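Local structure of charybdin (Charybdis maritima, 2B7U) at residues Gly21-Tyr24 / Thr25-Ile28; Val161-Met164 / Phe165-Thr169; Tyr83-Gly87 / Ala88-Leu92. The protein is a plant ribosome-inactivating protein, with the compact mixed alpha-beta fold of that family. All coordinates share one frame; numbering follows the deposited sequence.

Contact 1 (Gly21-Tyr24 / Thr25-Ile28); sequences GQTY and TDFI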
loop_
_atom_site.group_PDB
_atom_site.type_symbol
_atom_site.label_atom_id
_atom_site.label_comp_id
_atom_site.label_asym_id
_atom_site.label_seq_id
_atom_site.Cartn_x
_atom_site.Cartn_y
_atom_site.Cartn_z
ATOM N N GLY A 21 0.890 10.193 16.222
ATOM C CA GLY A 21 1.856 10.330 15.122
ATOM C C GLY A 21 3.027 9.392 15.307
ATOM O O GLY A 21 3.442 8.697 14.367
ATOM N N GLN A 22 3.537 9.339 16.535
ATOM C CA GLN A 22 4.689 8.511 16.850
ATOM C C GLN A 22 4.384 7.021 16.764
ATOM O O GLN A 22 5.153 6.259 16.167
ATOM C CB GLN A 22 5.231 8.857 18.244
ATOM C CG GLN A 22 6.173 10.050 18.290
ATOM C CD GLN A 22 5.739 11.214 17.426
ATOM O OE1 GLN A 22 4.664 11.772 17.627
ATOM N NE2 GLN A 22 6.594 11.610 16.474
ATOM N N THR A 23 3.252 6.585 17.317
ATOM C CA THR A 23 2.960 5.140 17.287
ATOM C C THR A 23 2.537 4.644 15.885
ATOM O O THR A 23 2.772 3.494 15.535
ATOM C CB THR A 23 1.953 4.732 18.350
ATOM O OG1 THR A 23 0.719 5.425 18.145
ATOM C CG2 THR A 23 2.516 5.046 19.727
ATOM N N TYR A 24 1.920 5.517 15.106
ATOM C CA TYR A 24 1.638 5.225 13.697
ATOM C C TYR A 24 2.970 5.079 12.953
ATOM O O TYR A 24 3.148 4.109 12.219
ATOM C CB TYR A 24 0.826 6.361 13.109
ATOM C CG TYR A 24 0.692 6.333 11.605
ATOM C CD1 TYR A 24 -0.198 5.452 10.980
ATOM C CD2 TYR A 24 1.397 7.211 10.819
ATOM C CE1 TYR A 24 -0.337 5.430 9.600
ATOM C CE2 TYR A 24 1.252 7.204 9.428
ATOM C CZ TYR A 24 0.373 6.340 8.838
ATOM O OH TYR A 24 0.297 6.389 7.471
ATOM N N THR A 25 3.891 6.020 13.129
ATOM C CA THR A 25 5.189 5.927 12.472
ATOM C C THR A 25 5.914 4.630 12.840
ATOM O O THR A 25 6.500 3.957 11.976
ATOM C CB THR A 25 6.026 7.152 12.809
ATOM O OG1 THR A 25 5.385 8.313 12.252
ATOM C CG2 THR A 25 7.431 7.005 12.240
ATOM N N ASP A 26 5.906 4.290 14.129
ATOM C CA ASP A 26 6.501 3.048 14.610
ATOM C C ASP A 26 5.887 1.839 13.895
ATOM O O ASP A 26 6.571 0.912 13.483
ATOM C CB ASP A 26 6.299 2.851 16.127
ATOM C CG ASP A 26 6.958 3.930 17.011
ATOM O OD1 ASP A 26 6.503 4.052 18.179
ATOM O OD2 ASP A 26 7.919 4.613 16.587
ATOM N N PHE A 27 4.569 1.846 13.761
ATOM C CA PHE A 27 3.884 0.739 13.120
ATOM C C PHE A 27 4.306 0.572 11.663
ATOM O O PHE A 27 4.570 -0.528 11.202
ATOM C CB PHE A 27 2.370 0.944 13.211
ATOM C CG PHE A 27 1.589 -0.204 12.675
ATOM C CD1 PHE A 27 1.320 -1.319 13.456
ATOM C CD2 PHE A 27 1.109 -0.175 11.379
ATOM C CE1 PHE A 27 0.611 -2.381 12.945
ATOM C CE2 PHE A 27 0.380 -1.221 10.876
ATOM C CZ PHE A 27 0.134 -2.331 11.664
ATOM N N ILE A 28 4.371 1.680 10.948
ATOM C CA ILE A 28 4.750 1.626 9.530
ATOM C C ILE A 28 6.195 1.137 9.380
ATOM O O ILE A 28 6.489 0.305 8.512
ATOM C CB ILE A 28 4.534 2.995 8.841
ATOM C CG1 ILE A 28 3.043 3.374 8.799
ATOM C CG2 ILE A 28 5.134 2.994 7.425
ATOM C CD1 ILE A 28 2.154 2.444 8.052
#
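The opening turns of helix 21-35 hold this contact, with Thr25 doubling back on Gly21 and Ile28 lying beside Tyr24. Gly21 O takes two bonds from one residue. Thr25 N reaches Gly21 O at 3.0 Å and Thr25 OG1 reaches it at 2.9 Å, from opposite faces of the carbonyl plane. The hydroxyl gets there because OG1 stands opposite the carbonyl carbon of Thr25 (chi1 -65°), on the side of its backbone N. The helical ladder continues with Asp26 N to Gln22 O, Phe27 N to Thr23 O and Ile28 N to Tyr24 O. Thr23 OG1 turns back to Thr20 N, just before the helix. On the buried flank, Tyr24 and Ile28 run side by side, pointing the same way. This flank meets helix 151-170, with Ala168 against Tyr24 and both Phe165 and Thr169 against Ile28. Phe27 packs on Val12 and Leu14 of strand 7-15. Ile28 CG1 makes a CH-pi contact over one face of the Tyr24 ring, 4.1 Å from the centroid. It is offset toward the rim, and its nearest ring atom is Tyr24 CZ at 4.0 Å.

Contact 2 (Val161-Met164 / Phe165-Thr169); sequences VSQM and FCEAT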
loop_
_atom_site.group_PDB
_atom_site.type_symbol
_atom_site.label_atom_id
_atom_site.label_comp_id
_atom_site.label_asym_id
_atom_site.label_seq_id
_atom_site.Cartn_x
_atom_site.Cartn_y
_atom_site.Cartn_z
ATOM N N VAL A 161 -7.746 3.010 4.031
ATOM C CA VAL A 161 -6.793 2.006 4.466
ATOM C C VAL A 161 -5.611 1.877 3.486
ATOM O O VAL A 161 -4.434 1.845 3.887
ATOM C CB VAL A 161 -7.483 0.654 4.657
ATOM C CG1 VAL A 161 -6.448 -0.445 4.849
ATOM C CG2 VAL A 161 -8.484 0.725 5.811
ATOM N N SER A 162 -5.895 1.835 2.198
ATOM C CA SER A 162 -4.830 1.744 1.193
ATOM C C SER A 162 -3.870 2.924 1.300
ATOM O O SER A 162 -2.648 2.731 1.222
ATOM C CB SER A 162 -5.422 1.665 -0.204
ATOM O OG SER A 162 -4.397 1.408 -1.160
ATOM N N GLN A 163 -4.388 4.144 1.440
ATOM C CA GLN A 163 -3.537 5.316 1.518
ATOM C C GLN A 163 -2.716 5.301 2.793
ATOM O O GLN A 163 -1.490 5.464 2.777
ATOM C CB GLN A 163 -4.347 6.592 1.416
ATOM C CG GLN A 163 -4.948 6.846 0.057
ATOM C CD GLN A 163 -3.908 7.252 -0.946
ATOM O OE1 GLN A 163 -2.883 7.836 -0.589
ATOM N NE2 GLN A 163 -4.139 6.917 -2.224
ATOM N N MET A 164 -3.371 5.080 3.919
ATOM C CA MET A 164 -2.672 5.226 5.184
ATOM C C MET A 164 -1.777 4.076 5.580
ATOM O O MET A 164 -0.923 4.241 6.464
ATOM C CB MET A 164 -3.679 5.539 6.305
ATOM C CG MET A 164 -4.427 6.798 6.034
ATOM S SD MET A 164 -5.557 7.323 7.366
ATOM C CE MET A 164 -4.389 7.952 8.571
ATOM N N PHE A 165 -1.937 2.918 4.943
ATOM C CA PHE A 165 -1.044 1.785 5.221
ATOM C C PHE A 165 -0.207 1.426 4.012
ATOM O O PHE A 165 1.018 1.419 4.111
ATOM C CB PHE A 165 -1.830 0.640 5.835
ATOM C CG PHE A 165 -2.365 1.009 7.179
ATOM C CD1 PHE A 165 -1.534 0.965 8.281
ATOM C CD2 PHE A 165 -3.628 1.523 7.322
ATOM C CE1 PHE A 165 -1.963 1.368 9.527
ATOM C CE2 PHE A 165 -4.079 1.945 8.577
ATOM C CZ PHE A 165 -3.245 1.861 9.686
ATOM N N CYS A 166 -0.820 1.234 2.862
ATOM C CA CYS A 166 -0.016 0.810 1.685
ATOM C C CYS A 166 0.846 1.954 1.124
ATOM O O CYS A 166 2.071 1.807 0.972
ATOM C CB CYS A 166 -0.872 0.201 0.624
ATOM S SG CYS A 166 -1.845 -1.205 1.295
ATOM N N GLU A 167 0.241 3.097 0.827
ATOM C CA GLU A 167 1.023 4.172 0.259
ATOM C C GLU A 167 2.024 4.733 1.283
ATOM O O GLU A 167 3.147 5.094 0.949
ATOM C CB GLU A 167 0.134 5.276 -0.280
ATOM C CG GLU A 167 -0.925 4.820 -1.259
ATOM C CD GLU A 167 -0.393 4.238 -2.535
ATOM O OE1 GLU A 167 0.841 4.298 -2.776
ATOM O OE2 GLU A 167 -1.205 3.686 -3.317
ATOM N N ALA A 168 1.612 4.849 2.545
ATOM C CA ALA A 168 2.537 5.280 3.606
ATOM C C ALA A 168 3.729 4.331 3.754
ATOM O O ALA A 168 4.864 4.773 3.957
ATOM C CB ALA A 168 1.793 5.410 4.932
ATOM N N THR A 169 3.491 3.027 3.617
ATOM C CA THR A 169 4.561 2.030 3.678
ATOM C C THR A 169 5.523 2.222 2.499
ATOM O O THR A 169 6.741 2.220 2.668
ATOM C CB THR A 169 3.967 0.623 3.711
ATOM O OG1 THR A 169 3.263 0.452 4.962
ATOM C CG2 THR A 169 5.001 -0.455 3.607
#
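In the middle of helix 151-170, a wider pi-type turn changes the bonding between Val161-Met164 and Phe165-Thr169. Phe165 N still bonds Val161 O in the alpha pattern, at 2.9 Å. Cys166 N, the next donor, has only a weak bond to Ser162 O, with an angle of 120° at the hydrogen. Glu167 N and Ala168 N then reach five residues back. Glu167 N bonds Ser162 O at 2.9 Å, and Ala168 N bonds Gln163 O at 3.2 Å. The alpha pattern returns at Phe165 O, which takes both Thr169 N and the Thr169 OG1 hydroxyl, from opposite faces of its plane. The OG1 bond to Phe165 O is short, 2.6 Å. The buried polar side chains find partners outside the turn. Ser162 OG and Glu167 OE2 both bond Tyr117 OH, OE2 also forms a salt bridge with Arg170, and Gln163 NE2 bonds Glu199 OE1. The Gln163 and Glu167 side chains cross at a slant, and their amide and carboxylate planes are 27° apart. Gln163 OE1 touches Glu167 CG at 3.7 Å. Phe165 packs on Leu60 and Leu62 of strand 56-64. Phe165 CG stands opposite its own carbonyl carbon (chi1 -66°), which brings the ring edge back to the turn. Val161 O lies in the ring plane, 3.5 Å from Phe165 CD2.

Contact 3 (Tyr83-Gly87 / Ala88-Leu92); sequences YQMQG and AGKWL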
loop_
_atom_site.group_PDB
_atom_site.type_symbol
_atom_site.label_atom_id
_atom_site.label_comp_id
_atom_site.label_asym_id
_atom_site.label_seq_id
_atom_site.Cartn_x
_atom_site.Cartn_y
_atom_site.Cartn_z
ATOM N N TYR A 83 -11.014 -8.015 2.424
ATOM C CA TYR A 83 -11.179 -7.706 3.840
ATOM C C TYR A 83 -12.304 -8.550 4.429
ATOM O O TYR A 83 -13.160 -9.086 3.709
ATOM C CB TYR A 83 -11.415 -6.217 4.060
ATOM C CG TYR A 83 -12.812 -5.798 3.709
ATOM C CD1 TYR A 83 -13.815 -5.733 4.670
ATOM C CD2 TYR A 83 -13.145 -5.470 2.393
ATOM C CE1 TYR A 83 -15.120 -5.383 4.321
ATOM C CE2 TYR A 83 -14.451 -5.109 2.041
ATOM C CZ TYR A 83 -15.418 -5.049 3.017
ATOM O OH TYR A 83 -16.710 -4.701 2.679
ATOM N N GLN A 84 -12.273 -8.660 5.750
ATOM C CA GLN A 84 -13.235 -9.481 6.471
ATOM C C GLN A 84 -14.210 -8.641 7.289
ATOM O O GLN A 84 -13.790 -7.788 8.066
ATOM C CB GLN A 84 -12.504 -10.409 7.426
ATOM C CG GLN A 84 -13.412 -11.478 7.999
ATOM C CD GLN A 84 -12.707 -12.487 8.862
ATOM O OE1 GLN A 84 -13.044 -13.685 8.824
ATOM N NE2 GLN A 84 -11.771 -12.031 9.662
ATOM N N MET A 85 -15.499 -8.944 7.151
ATOM C CA MET A 85 -16.536 -8.340 8.002
ATOM C C MET A 85 -16.555 -9.010 9.372
ATOM O O MET A 85 -16.171 -10.171 9.502
ATOM C CB MET A 85 -17.895 -8.461 7.343
ATOM C CG MET A 85 -18.018 -7.604 6.094
ATOM S SD MET A 85 -19.596 -7.705 5.260
ATOM C CE MET A 85 -20.674 -6.737 6.320
ATOM N N GLN A 86 -17.020 -8.275 10.387
ATOM C CA GLN A 86 -16.927 -8.709 11.781
ATOM C C GLN A 86 -17.988 -9.718 12.205
ATOM O O GLN A 86 -17.682 -10.636 12.962
ATOM C CB GLN A 86 -16.990 -7.501 12.720
ATOM C CG GLN A 86 -16.798 -7.828 14.188
ATOM C CD GLN A 86 -16.447 -6.616 15.014
ATOM O OE1 GLN A 86 -16.322 -5.515 14.494
ATOM N NE2 GLN A 86 -16.313 -6.806 16.311
ATOM N N GLY A 87 -19.215 -9.549 11.731
ATOM C CA GLY A 87 -20.354 -10.326 12.221
ATOM C C GLY A 87 -20.194 -11.811 11.980
ATOM O O GLY A 87 -20.125 -12.607 12.927
ATOM N N ALA A 88 -20.166 -12.190 10.715
ATOM C CA ALA A 88 -20.075 -13.593 10.333
ATOM C C ALA A 88 -18.650 -13.999 9.921
ATOM O O ALA A 88 -18.367 -15.189 9.781
ATOM C CB ALA A 88 -21.048 -13.878 9.227
ATOM N N GLY A 89 -17.752 -13.025 9.733
ATOM C CA GLY A 89 -16.393 -13.312 9.249
ATOM C C GLY A 89 -16.347 -13.505 7.738
ATOM O O GLY A 89 -15.451 -14.168 7.227
ATOM N N LYS A 90 -17.317 -12.921 7.037
ATOM C CA LYS A 90 -17.431 -13.015 5.587
ATOM C C LYS A 90 -16.282 -12.242 4.955
ATOM O O LYS A 90 -16.028 -11.114 5.347
ATOM C CB LYS A 90 -18.751 -12.419 5.122
ATOM C CG LYS A 90 -18.911 -12.259 3.630
ATOM C CD LYS A 90 -20.216 -11.567 3.315
ATOM C CE LYS A 90 -20.570 -11.642 1.857
ATOM N NZ LYS A 90 -20.073 -10.464 1.128
ATOM N N TRP A 91 -15.600 -12.873 3.998
ATOM C CA TRP A 91 -14.537 -12.240 3.213
ATOM C C TRP A 91 -15.075 -11.652 1.924
ATOM O O TRP A 91 -15.847 -12.305 1.213
ATOM C CB TRP A 91 -13.447 -13.255 2.877
ATOM C CG TRP A 91 -12.549 -13.502 4.018
ATOM C CD1 TRP A 91 -12.617 -14.525 4.909
ATOM C CD2 TRP A 91 -11.422 -12.703 4.411
ATOM N NE1 TRP A 91 -11.605 -14.419 5.827
ATOM C CE2 TRP A 91 -10.858 -13.308 5.554
ATOM C CE3 TRP A 91 -10.833 -11.539 3.912
ATOM C CZ2 TRP A 91 -9.717 -12.783 6.198
ATOM C CZ3 TRP A 91 -9.722 -11.015 4.564
ATOM C CH2 TRP A 91 -9.180 -11.635 5.699
ATOM N N LEU A 92 -14.685 -10.409 1.664
ATOM C CA LEU A 92 -14.949 -9.719 0.412
ATOM C C LEU A 92 -13.626 -9.578 -0.300
ATOM O O LEU A 92 -12.629 -9.263 0.334
ATOM C CB LEU A 92 -15.495 -8.320 0.663
ATOM C CG LEU A 92 -16.919 -8.140 1.180
ATOM C CD1 LEU A 92 -17.887 -8.804 0.226
ATOM C CD2 LEU A 92 -17.064 -8.644 2.590
#
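A chi1 of 76° sets Tyr83 CG between its own backbone N and carbonyl carbon, and the ring runs alongside Leu92. Trp91 CG lies opposite its carbonyl carbon (chi1 -78°), which swings the indole across to Gln84. Gln84 CB sits over the centre of the six-membered ring, 3.7 Å from its centroid, in a CH-pi contact. Trp91 also forms a cation-pi pair with Arg72. Tyr83 CE2 touches Leu92 CB at 3.6 Å, while Met85 CG reaches Leu92 CD2 at 3.8 Å. These residues belong to the beta hairpin of strands 80-84 and 91-93, in the six-stranded mixed sheet. Tyr83 and Leu92 form its hydrogen-bonded pair: Tyr83 N to Leu92 O and Leu92 N to Tyr83 O, both 2.9 Å, the second almost straight. Gln84 and Trp91 are the non-hydrogen-bonded pair, with their side chains on the sheet face away from Tyr83 and Leu92. Beyond them, Met85 N bonds Lys90 O at 2.9 Å as the chain enters the turn. Gly89 has a positive phi of 80°, a conformation that favours glycine. Its CA lies 3.2 Å from Met85 O, in a CA-H...O contact.

Contacts 1 and 2 lie on two helices packed together, with centres about 12 Å apart. Their link is partly polar: Tyr24 OH comes within 2.7 Å of Met164 O, a probable hydrogen bond. The rest is packing. Phe27 CE2 lies 3.7 Å from Phe165 CE1, and Ile28 CD1 lies 3.8 Å from Thr169 OG1. The centre of contact 2 is about 4 Å from the centre of the chain, and that of contact 3, at the surface, about 21 Å. Contact 3 touches neither of the others: its nearest atoms are about 8 Å from contact 2 and about 14 Å from contact 1. Helix 151-170 still reaches it, through Arg154 and Leu158.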